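Local coordinates for protein epoxide hydrolase (Aspergillus niger, PDB 3G02) that probably hydrolyses epoxides to vicinal diols, as an enantioselective variant of a fungal alpha/beta-hydrolase-fold enzyme obtained by directed evolution, at residues Met65-Phe78 with Ser292-Leu304. The protein carries 9 engineered substitutions. Residues are numbered along the deposited sequence; the frame is centred on the assembly and turned at random. Where two conformers were deposited one is given.
Sequences MREKWLSEFDWRPF and SETILEMVSLYWL
Leu296 meets Met65, Lys68, Trp69 and Phe73 where the N-terminal part of this alpha/beta-hydrolase-fold enzyme packs against helix 292-304. Helix 65-71 crosses that helix at -73°, and the turn after it leads into helix 75-82 on the same partner. Leu296 CB lies 3.8 Å from Phe73 CD1. Leu296 CG faces Met65 CE. Leu296 CD1 reaches the backbone of Trp69. Leu296 CD2 lies over one face of the indole, 3.7 Å from Trp69 CG, in a CH-pi contact. Met65 bends at chi2 and chi3, which puts CE against Leu296 and Ile295 and SD against Ser292 CB.

Phe78 lies on Glu297, and Trp75 packs further along, toward Leu304. Leu304 CD1 stands almost straight above the six-membered ring of Trp75. Trp75 NE1 is held by Glu79. Glu297 stacks along Phe78: CB lies over the ring centre, and the carboxylate is turned 17° from the ring plane. Glu293 OE2 and Glu297 OE2 are 2.8 Å apart, so one acid is probably protonated. Water 2 joins Glu293 OE1 to Asp74 N, and water 3 joins Glu293 OE2 to Asp74 O.

The contact lies away from the predicted catalytic residues. Ser300 OG donates to Leu296 O at 2.7 Å. It also accepts from Trp69 NE1, tilted out of the indole plane, in a bond bent to 132° at the hydrogen.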
ATOM      1  N   MET A  65      -4.222  -1.194  21.132  1.00 11.56           N
ATOM      2  CA  MET A  65      -2.846  -1.673  20.987  1.00 11.07           C
ATOM      3  C   MET A  65      -1.816  -0.590  21.274  1.00 11.21           C
ATOM      4  O   MET A  65      -0.769  -0.874  21.860  1.00 10.43           O
ATOM      5  CB  MET A  65      -2.621  -2.265  19.594  1.00 11.02           C
ATOM      6  CG  MET A  65      -3.365  -3.565  19.367  1.00 11.04           C
ATOM      7  SD  MET A  65      -2.719  -4.936  20.344  1.00 11.69           S
ATOM      8  CE  MET A  65      -1.276  -5.405  19.391  1.00 11.14           C
ATOM      9  N   ARG A  66      -2.113   0.649  20.869  1.00 11.35           N
ATOM     10  CA  ARG A  66      -1.240   1.786  21.170  1.00 12.48           C
ATOM     11  C   ARG A  66      -1.125   1.991  22.678  1.00 12.68           C
ATOM     12  O   ARG A  66      -0.029   2.198  23.196  1.00 12.24           O
ATOM     13  CB  ARG A  66      -1.745   3.065  20.494  1.00 12.39           C
ATOM     14  CG  ARG A  66      -0.868   4.282  20.771  1.00 13.72           C
ATOM     15  CD  ARG A  66      -1.391   5.533  20.085  1.00 13.97           C
ATOM     16  NE  ARG A  66      -0.712   6.730  20.575  1.00 16.76           N
ATOM     17  CZ  ARG A  66      -1.071   7.397  21.670  1.00 17.63           C
ATOM     18  NH1 ARG A  66      -2.109   6.996  22.394  1.00 18.32           N
ATOM     19  NH2 ARG A  66      -0.392   8.469  22.044  1.00 18.77           N
ATOM     20  N   GLU A  67      -2.259   1.913  23.369  1.00 13.38           N
ATOM     21  CA  GLU A  67      -2.273   2.032  24.826  1.00 14.34           C
ATOM     22  C   GLU A  67      -1.492   0.910  25.504  1.00 14.06           C
ATOM     23  O   GLU A  67      -0.709   1.162  26.427  1.00 14.13           O
ATOM     24  CB  GLU A  67      -3.707   2.091  25.358  1.00 14.86           C
ATOM     25  CG  GLU A  67      -4.095   3.465  25.880  1.00 18.81           C
ATOM     26  CD  GLU A  67      -3.182   3.943  27.001  1.00 21.65           C
ATOM     27  OE1 GLU A  67      -2.446   4.927  26.783  1.00 23.59           O
ATOM     28  OE2 GLU A  67      -3.184   3.327  28.092  1.00 25.02           O
ATOM     29  N   LYS A  68      -1.704  -0.319  25.037  1.00 13.70           N
ATOM     30  CA  LYS A  68      -0.963  -1.485  25.525  1.00 13.78           C
ATOM     31  C   LYS A  68       0.542  -1.323  25.313  1.00 13.46           C
ATOM     32  O   LYS A  68       1.341  -1.612  26.207  1.00 13.32           O
ATOM     33  CB  LYS A  68      -1.460  -2.768  24.851  1.00 13.75           C
ATOM     34  CG  LYS A  68      -2.795  -3.279  25.381  1.00 14.78           C
ATOM     35  CD  LYS A  68      -3.200  -4.589  24.723  1.00 14.90           C
ATOM     36  CE  LYS A  68      -4.480  -5.139  25.337  1.00 17.40           C
ATOM     37  NZ  LYS A  68      -4.958  -6.351  24.614  1.00 19.67           N
ATOM     38  N   TRP A  69       0.924  -0.844  24.133  1.00 13.08           N
ATOM     39  CA  TRP A  69       2.327  -0.644  23.795  1.00 13.11           C
ATOM     40  C   TRP A  69       2.987   0.369  24.734  1.00 14.01           C
ATOM     41  O   TRP A  69       4.155   0.227  25.098  1.00 14.18           O
ATOM     42  CB  TRP A  69       2.442  -0.158  22.352  1.00 11.97           C
ATOM     43  CG  TRP A  69       3.656  -0.619  21.622  1.00 10.74           C
ATOM     44  CD1 TRP A  69       4.746  -1.264  22.139  1.00 10.06           C
ATOM     45  CD2 TRP A  69       3.915  -0.445  20.228  1.00  9.73           C
ATOM     46  NE1 TRP A  69       5.661  -1.516  21.144  1.00  9.33           N
ATOM     47  CE2 TRP A  69       5.176  -1.018  19.961  1.00  9.47           C
ATOM     48  CE3 TRP A  69       3.200   0.141  19.176  1.00  9.86           C
ATOM     49  CZ2 TRP A  69       5.735  -1.027  18.681  1.00  9.97           C
ATOM     50  CZ3 TRP A  69       3.755   0.137  17.908  1.00  9.94           C
ATOM     51  CH2 TRP A  69       5.005  -0.447  17.669  1.00 10.18           C
ATOM     52  N   LEU A  70       2.224   1.387  25.122  1.00 15.29           N
ATOM     53  CA  LEU A  70       2.725   2.434  26.012  1.00 16.76           C
ATOM     54  C   LEU A  70       2.780   2.041  27.489  1.00 17.52           C
ATOM     55  O   LEU A  70       3.778   2.315  28.169  1.00 18.19           O
ATOM     56  CB  LEU A  70       1.878   3.700  25.867  1.00 16.82           C
ATOM     57  CG  LEU A  70       2.104   4.602  24.659  1.00 17.13           C
ATOM     58  CD1 LEU A  70       0.972   5.614  24.550  1.00 18.25           C
ATOM     59  CD2 LEU A  70       3.463   5.298  24.727  1.00 18.90           C
ATOM     60  N   SER A  71       1.721   1.386  27.963  0.50 17.86           N
ATOM     61  CA  SER A  71       1.490   1.188  29.400  0.50 18.20           C
ATOM     62  C   SER A  71       1.702  -0.241  29.918  0.50 18.46           C
ATOM     63  O   SER A  71       1.828  -0.450  31.130  0.50 18.45           O
ATOM     64  CB  SER A  71       0.080   1.663  29.772  0.50 18.22           C
ATOM     65  OG  SER A  71      -0.107   3.025  29.436  0.50 18.62           O
ATOM     66  N   GLU A  72       1.735  -1.216  29.014  1.00 18.53           N
ATOM     67  CA  GLU A  72       1.895  -2.622  29.399  1.00 18.93           C
ATOM     68  C   GLU A  72       3.155  -3.298  28.850  1.00 18.25           C
ATOM     69  O   GLU A  72       3.778  -4.106  29.540  1.00 18.79           O
ATOM     70  CB  GLU A  72       0.643  -3.428  29.023  1.00 19.01           C
ATOM     71  CG  GLU A  72      -0.615  -3.031  29.803  1.00 20.74           C
ATOM     72  CD  GLU A  72      -1.887  -3.705  29.302  1.00 21.01           C
ATOM     73  OE1 GLU A  72      -2.983  -3.203  29.632  1.00 24.42           O
ATOM     74  OE2 GLU A  72      -1.807  -4.728  28.585  1.00 24.30           O
ATOM     75  N   PHE A  73       3.531  -2.959  27.620  1.00 17.19           N
ATOM     76  CA  PHE A  73       4.609  -3.666  26.929  1.00 16.12           C
ATOM     77  C   PHE A  73       5.999  -3.444  27.524  1.00 15.89           C
ATOM     78  O   PHE A  73       6.401  -2.311  27.788  1.00 15.88           O
ATOM     79  CB  PHE A  73       4.613  -3.318  25.435  1.00 15.73           C
ATOM     80  CG  PHE A  73       5.638  -4.081  24.639  1.00 14.63           C
ATOM     81  CD1 PHE A  73       5.426  -5.416  24.304  1.00 14.64           C
ATOM     82  CD2 PHE A  73       6.816  -3.469  24.232  1.00 14.19           C
ATOM     83  CE1 PHE A  73       6.375  -6.130  23.569  1.00 14.31           C
ATOM     84  CE2 PHE A  73       7.772  -4.173  23.497  1.00 13.80           C
ATOM     85  CZ  PHE A  73       7.549  -5.508  23.166  1.00 14.79           C
ATOM     86  N   ASP A  74       6.727  -4.542  27.712  1.00 15.42           N
ATOM     87  CA  ASP A  74       8.116  -4.491  28.151  1.00 15.57           C
ATOM     88  C   ASP A  74       8.966  -5.358  27.221  1.00 14.56           C
ATOM     89  O   ASP A  74       8.758  -6.567  27.109  1.00 14.64           O
ATOM     90  CB  ASP A  74       8.239  -4.947  29.613  1.00 15.99           C
ATOM     91  CG  ASP A  74       9.655  -4.787  30.182  1.00 17.52           C
ATOM     92  OD1 ASP A  74      10.559  -4.248  29.500  1.00 19.24           O
ATOM     93  OD2 ASP A  74       9.855  -5.216  31.340  1.00 20.28           O
ATOM     94  N   TRP A  75       9.921  -4.719  26.554  1.00 14.03           N
ATOM     95  CA  TRP A  75      10.824  -5.402  25.634  1.00 13.39           C
ATOM     96  C   TRP A  75      11.723  -6.437  26.322  1.00 13.36           C
ATOM     97  O   TRP A  75      12.027  -7.481  25.743  1.00 13.16           O
ATOM     98  CB  TRP A  75      11.681  -4.368  24.895  1.00 13.02           C
ATOM     99  CG  TRP A  75      12.740  -4.968  24.028  1.00 12.63           C
ATOM    100  CD1 TRP A  75      14.072  -5.067  24.314  1.00 12.68           C
ATOM    101  CD2 TRP A  75      12.559  -5.572  22.739  1.00 11.49           C
ATOM    102  NE1 TRP A  75      14.732  -5.687  23.284  1.00 12.26           N
ATOM    103  CE2 TRP A  75      13.831  -6.006  22.301  1.00 11.73           C
ATOM    104  CE3 TRP A  75      11.448  -5.779  21.908  1.00 11.89           C
ATOM    105  CZ2 TRP A  75      14.023  -6.639  21.068  1.00 12.06           C
ATOM    106  CZ3 TRP A  75      11.640  -6.406  20.684  1.00 11.98           C
ATOM    107  CH2 TRP A  75      12.920  -6.833  20.277  1.00 12.29           C
ATOM    108  N   ARG A  76      12.148  -6.142  27.550  1.00 13.68           N
ATOM    109  CA  ARG A  76      13.192  -6.944  28.206  1.00 13.70           C
ATOM    110  C   ARG A  76      12.893  -8.442  28.397  1.00 13.33           C
ATOM    111  O   ARG A  76      13.757  -9.267  28.095  1.00 13.58           O
ATOM    112  CB  ARG A  76      13.657  -6.297  29.521  1.00 13.97           C
ATOM    113  CG  ARG A  76      14.332  -4.939  29.362  1.00 14.77           C
ATOM    114  CD  ARG A  76      15.621  -5.014  28.549  1.00 15.58           C
ATOM    115  NE  ARG A  76      16.228  -3.692  28.409  1.00 17.07           N
ATOM    116  CZ  ARG A  76      16.985  -3.308  27.384  1.00 16.21           C
ATOM    117  NH1 ARG A  76      17.230  -4.135  26.376  1.00 16.26           N
ATOM    118  NH2 ARG A  76      17.484  -2.080  27.358  1.00 16.26           N
ATOM    119  N   PRO A  77      11.690  -8.807  28.899  1.00 13.23           N
ATOM    120  CA  PRO A  77      11.362 -10.240  28.964  1.00 13.20           C
ATOM    121  C   PRO A  77      11.387 -10.951  27.606  1.00 12.84           C
ATOM    122  O   PRO A  77      11.837 -12.098  27.517  1.00 13.05           O
ATOM    123  CB  PRO A  77       9.943 -10.247  29.544  1.00 13.31           C
ATOM    124  CG  PRO A  77       9.855  -8.981  30.323  1.00 13.41           C
ATOM    125  CD  PRO A  77      10.608  -7.989  29.476  1.00 13.19           C
ATOM    126  N   PHE A  78      10.909 -10.279  26.561  1.00 12.54           N
ATOM    127  CA  PHE A  78      10.979 -10.829  25.212  1.00 11.97           C
ATOM    128  C   PHE A  78      12.427 -10.983  24.754  1.00 11.93           C
ATOM    129  O   PHE A  78      12.800 -12.019  24.203  1.00 11.52           O
ATOM    130  CB  PHE A  78      10.186  -9.954  24.238  1.00 11.79           C
ATOM    131  CG  PHE A  78      10.279 -10.391  22.799  1.00 11.55           C
ATOM    132  CD1 PHE A  78       9.871 -11.663  22.401  1.00 11.56           C
ATOM    133  CD2 PHE A  78      10.755  -9.511  21.835  1.00 11.15           C
ATOM    134  CE1 PHE A  78       9.953 -12.052  21.062  1.00 12.07           C
ATOM    135  CE2 PHE A  78      10.839  -9.889  20.498  1.00 11.53           C
ATOM    136  CZ  PHE A  78      10.438 -11.161  20.111  1.00 11.34           C
ATOM    137  N   SER A 292      -2.105 -10.396  21.844  1.00 11.86           N
ATOM    138  CA  SER A 292      -1.699  -9.048  21.466  1.00 12.30           C
ATOM    139  C   SER A 292      -0.221  -8.797  21.777  1.00 12.06           C
ATOM    140  O   SER A 292       0.471  -8.123  21.013  1.00 11.65           O
ATOM    141  CB  SER A 292      -2.600  -8.014  22.132  1.00 12.49           C
ATOM    142  OG  SER A 292      -3.910  -8.103  21.598  1.00 13.81           O
ATOM    143  N   GLU A 293       0.258  -9.366  22.884  1.00 12.35           N
ATOM    144  CA  GLU A 293       1.677  -9.311  23.258  1.00 12.84           C
ATOM    145  C   GLU A 293       2.600  -9.834  22.148  1.00 11.93           C
ATOM    146  O   GLU A 293       3.655  -9.254  21.885  1.00 11.80           O
ATOM    147  CB  GLU A 293       1.906 -10.079  24.571  1.00 13.39           C
ATOM    148  CG  GLU A 293       3.366 -10.385  24.938  1.00 16.72           C
ATOM    149  CD  GLU A 293       4.166  -9.173  25.398  1.00 19.82           C
ATOM    150  OE1 GLU A 293       3.569  -8.149  25.799  1.00 21.45           O
ATOM    151  OE2 GLU A 293       5.413  -9.255  25.365  1.00 22.19           O
ATOM    152  N   THR A 294       2.199 -10.923  21.496  1.00 11.31           N
ATOM    153  CA  THR A 294       2.980 -11.494  20.401  1.00 10.93           C
ATOM    154  C   THR A 294       3.103 -10.498  19.244  1.00 10.27           C
ATOM    155  O   THR A 294       4.193 -10.298  18.705  1.00  9.60           O
ATOM    156  CB  THR A 294       2.377 -12.822  19.915  1.00 11.05           C
ATOM    157  OG1 THR A 294       2.347 -13.748  21.010  1.00 13.15           O
ATOM    158  CG2 THR A 294       3.193 -13.414  18.763  1.00 11.70           C
ATOM    159  N   ILE A 295       1.992  -9.858  18.885  1.00  9.80           N
ATOM    160  CA  ILE A 295       2.007  -8.859  17.818  1.00  9.41           C
ATOM    161  C   ILE A 295       2.927  -7.685  18.170  1.00  9.18           C
ATOM    162  O   ILE A 295       3.734  -7.260  17.342  1.00  8.43           O
ATOM    163  CB  ILE A 295       0.579  -8.382  17.443  1.00  9.46           C
ATOM    164  CG1 ILE A 295      -0.258  -9.575  16.955  1.00  9.58           C
ATOM    165  CG2 ILE A 295       0.634  -7.270  16.388  1.00  9.21           C
ATOM    166  CD1 ILE A 295      -1.682  -9.233  16.526  1.00 10.02           C
ATOM    167  N   LEU A 296       2.834  -7.188  19.404  1.00  9.00           N
ATOM    168  CA  LEU A 296       3.712  -6.099  19.838  1.00  9.21           C
ATOM    169  C   LEU A 296       5.190  -6.498  19.834  1.00  8.90           C
ATOM    170  O   LEU A 296       6.039  -5.697  19.456  1.00  8.89           O
ATOM    171  CB  LEU A 296       3.295  -5.547  21.208  1.00  9.35           C
ATOM    172  CG  LEU A 296       1.951  -4.810  21.252  1.00  9.77           C
ATOM    173  CD1 LEU A 296       1.655  -4.325  22.669  1.00 10.48           C
ATOM    174  CD2 LEU A 296       1.912  -3.635  20.274  1.00 10.53           C
ATOM    175  N   GLU A 297       5.487  -7.736  20.230  1.00  9.10           N
ATOM    176  CA  GLU A 297       6.852  -8.256  20.185  1.00  9.82           C
ATOM    177  C   GLU A 297       7.404  -8.262  18.760  1.00  9.09           C
ATOM    178  O   GLU A 297       8.509  -7.779  18.510  1.00  9.03           O
ATOM    179  CB  GLU A 297       6.914  -9.681  20.756  1.00  9.81           C
ATOM    180  CG  GLU A 297       6.788  -9.756  22.272  1.00 11.10           C
ATOM    181  CD  GLU A 297       6.625 -11.178  22.794  1.00 11.70           C
ATOM    182  OE1 GLU A 297       6.480 -12.123  21.990  1.00 13.08           O
ATOM    183  OE2 GLU A 297       6.653 -11.346  24.030  1.00 15.68           O
ATOM    184  N   MET A 298       6.629  -8.815  17.827  1.00  9.04           N
ATOM    185  CA  MET A 298       7.080  -8.948  16.439  1.00  9.01           C
ATOM    186  C   MET A 298       7.257  -7.599  15.761  1.00  8.24           C
ATOM    187  O   MET A 298       8.231  -7.377  15.041  1.00  8.03           O
ATOM    188  CB  MET A 298       6.125  -9.821  15.620  1.00  9.85           C
ATOM    189  CG  MET A 298       5.974 -11.254  16.126  1.00 10.89           C
ATOM    190  SD  MET A 298       7.536 -12.103  16.464  1.00 14.83           S
ATOM    191  CE  MET A 298       6.986 -13.819  16.443  1.00 13.84           C
ATOM    192  N   VAL A 299       6.305  -6.700  15.991  1.00  7.73           N
ATOM    193  CA  VAL A 299       6.374  -5.359  15.419  1.00  7.65           C
ATOM    194  C   VAL A 299       7.530  -4.556  16.027  1.00  7.68           C
ATOM    195  O   VAL A 299       8.267  -3.885  15.303  1.00  8.03           O
ATOM    196  CB  VAL A 299       5.018  -4.613  15.536  1.00  7.72           C
ATOM    197  CG1 VAL A 299       5.147  -3.161  15.111  1.00  7.29           C
ATOM    198  CG2 VAL A 299       3.953  -5.306  14.680  1.00  8.17           C
ATOM    199  N   SER A 300       7.701  -4.644  17.347  1.00  7.72           N
ATOM    200  CA  SER A 300       8.818  -3.968  18.014  1.00  7.70           C
ATOM    201  C   SER A 300      10.158  -4.480  17.499  1.00  7.58           C
ATOM    202  O   SER A 300      11.072  -3.695  17.267  1.00  7.69           O
ATOM    203  CB  SER A 300       8.739  -4.138  19.533  1.00  7.50           C
ATOM    204  OG  SER A 300       7.562  -3.537  20.042  1.00  8.31           O
ATOM    205  N   LEU A 301      10.261  -5.795  17.305  1.00  7.81           N
ATOM    206  CA  LEU A 301      11.461  -6.408  16.746  1.00  8.13           C
ATOM    207  C   LEU A 301      11.785  -5.833  15.368  1.00  7.76           C
ATOM    208  O   LEU A 301      12.925  -5.456  15.101  1.00  8.11           O
ATOM    209  CB  LEU A 301      11.293  -7.928  16.678  1.00  8.23           C
ATOM    210  CG  LEU A 301      12.384  -8.752  15.990  1.00  9.10           C
ATOM    211  CD1 LEU A 301      13.741  -8.610  16.687  1.00 10.23           C
ATOM    212  CD2 LEU A 301      11.949 -10.210  15.911  1.00  8.99           C
ATOM    213  N   TYR A 302      10.774  -5.757  14.503  1.00  7.48           N
ATOM    214  CA  TYR A 302      10.949  -5.132  13.189  1.00  7.31           C
ATOM    215  C   TYR A 302      11.354  -3.664  13.301  1.00  7.44           C
ATOM    216  O   TYR A 302      12.241  -3.197  12.575  1.00  7.44           O
ATOM    217  CB  TYR A 302       9.664  -5.248  12.365  1.00  7.38           C
ATOM    218  CG  TYR A 302       9.636  -6.413  11.406  1.00  7.10           C
ATOM    219  CD1 TYR A 302       9.934  -7.710  11.833  1.00  8.11           C
ATOM    220  CD2 TYR A 302       9.288  -6.226  10.067  1.00  7.76           C
ATOM    221  CE1 TYR A 302       9.902  -8.785  10.949  1.00  8.04           C
ATOM    222  CE2 TYR A 302       9.246  -7.292   9.181  1.00  7.54           C
ATOM    223  CZ  TYR A 302       9.552  -8.568   9.628  1.00  6.54           C
ATOM    224  OH  TYR A 302       9.510  -9.616   8.744  1.00  6.52           O
ATOM    225  N   TRP A 303      10.708  -2.938  14.212  1.00  7.58           N
ATOM    226  CA  TRP A 303      10.977  -1.509  14.379  1.00  8.30           C
ATOM    227  C   TRP A 303      12.423  -1.257  14.796  1.00  8.51           C
ATOM    228  O   TRP A 303      13.133  -0.446  14.183  1.00  8.69           O
ATOM    229  CB  TRP A 303      10.035  -0.889  15.414  1.00  8.51           C
ATOM    230  CG  TRP A 303      10.363   0.554  15.678  1.00  8.66           C
ATOM    231  CD1 TRP A 303      11.111   1.050  16.712  1.00  9.59           C
ATOM    232  CD2 TRP A 303       9.982   1.683  14.882  1.00  8.25           C
ATOM    233  NE1 TRP A 303      11.211   2.417  16.611  1.00 10.07           N
ATOM    234  CE2 TRP A 303      10.527   2.833  15.498  1.00  9.01           C
ATOM    235  CE3 TRP A 303       9.233   1.834  13.705  1.00  8.89           C
ATOM    236  CZ2 TRP A 303      10.340   4.119  14.983  1.00  9.45           C
ATOM    237  CZ3 TRP A 303       9.052   3.115  13.189  1.00  9.00           C
ATOM    238  CH2 TRP A 303       9.602   4.240  13.831  1.00  9.29           C
ATOM    239  N   LEU A 304      12.846  -1.981  15.826  1.00  8.69           N
ATOM    240  CA  LEU A 304      14.154  -1.773  16.444  1.00  8.93           C
ATOM    241  C   LEU A 304      15.331  -2.217  15.579  1.00  9.33           C
ATOM    242  O   LEU A 304      16.476  -1.862  15.858  1.00 10.12           O
ATOM    243  CB  LEU A 304      14.201  -2.454  17.817  1.00  8.84           C
ATOM    244  CG  LEU A 304      13.236  -1.891  18.865  1.00  8.92           C
ATOM    245  CD1 LEU A 304      13.054  -2.861  20.025  1.00 10.03           C
ATOM    246  CD2 LEU A 304      13.723  -0.528  19.366  1.00  8.76           C
TER
HETATM  247  O   HOH W   1      -5.934  -5.843  22.058  1.00 33.88           O
HETATM  248  O   HOH W   2       5.203  -6.972  27.622  1.00 25.08           O
HETATM  249  O   HOH W   3       7.970  -8.978  26.708  1.00 29.77           O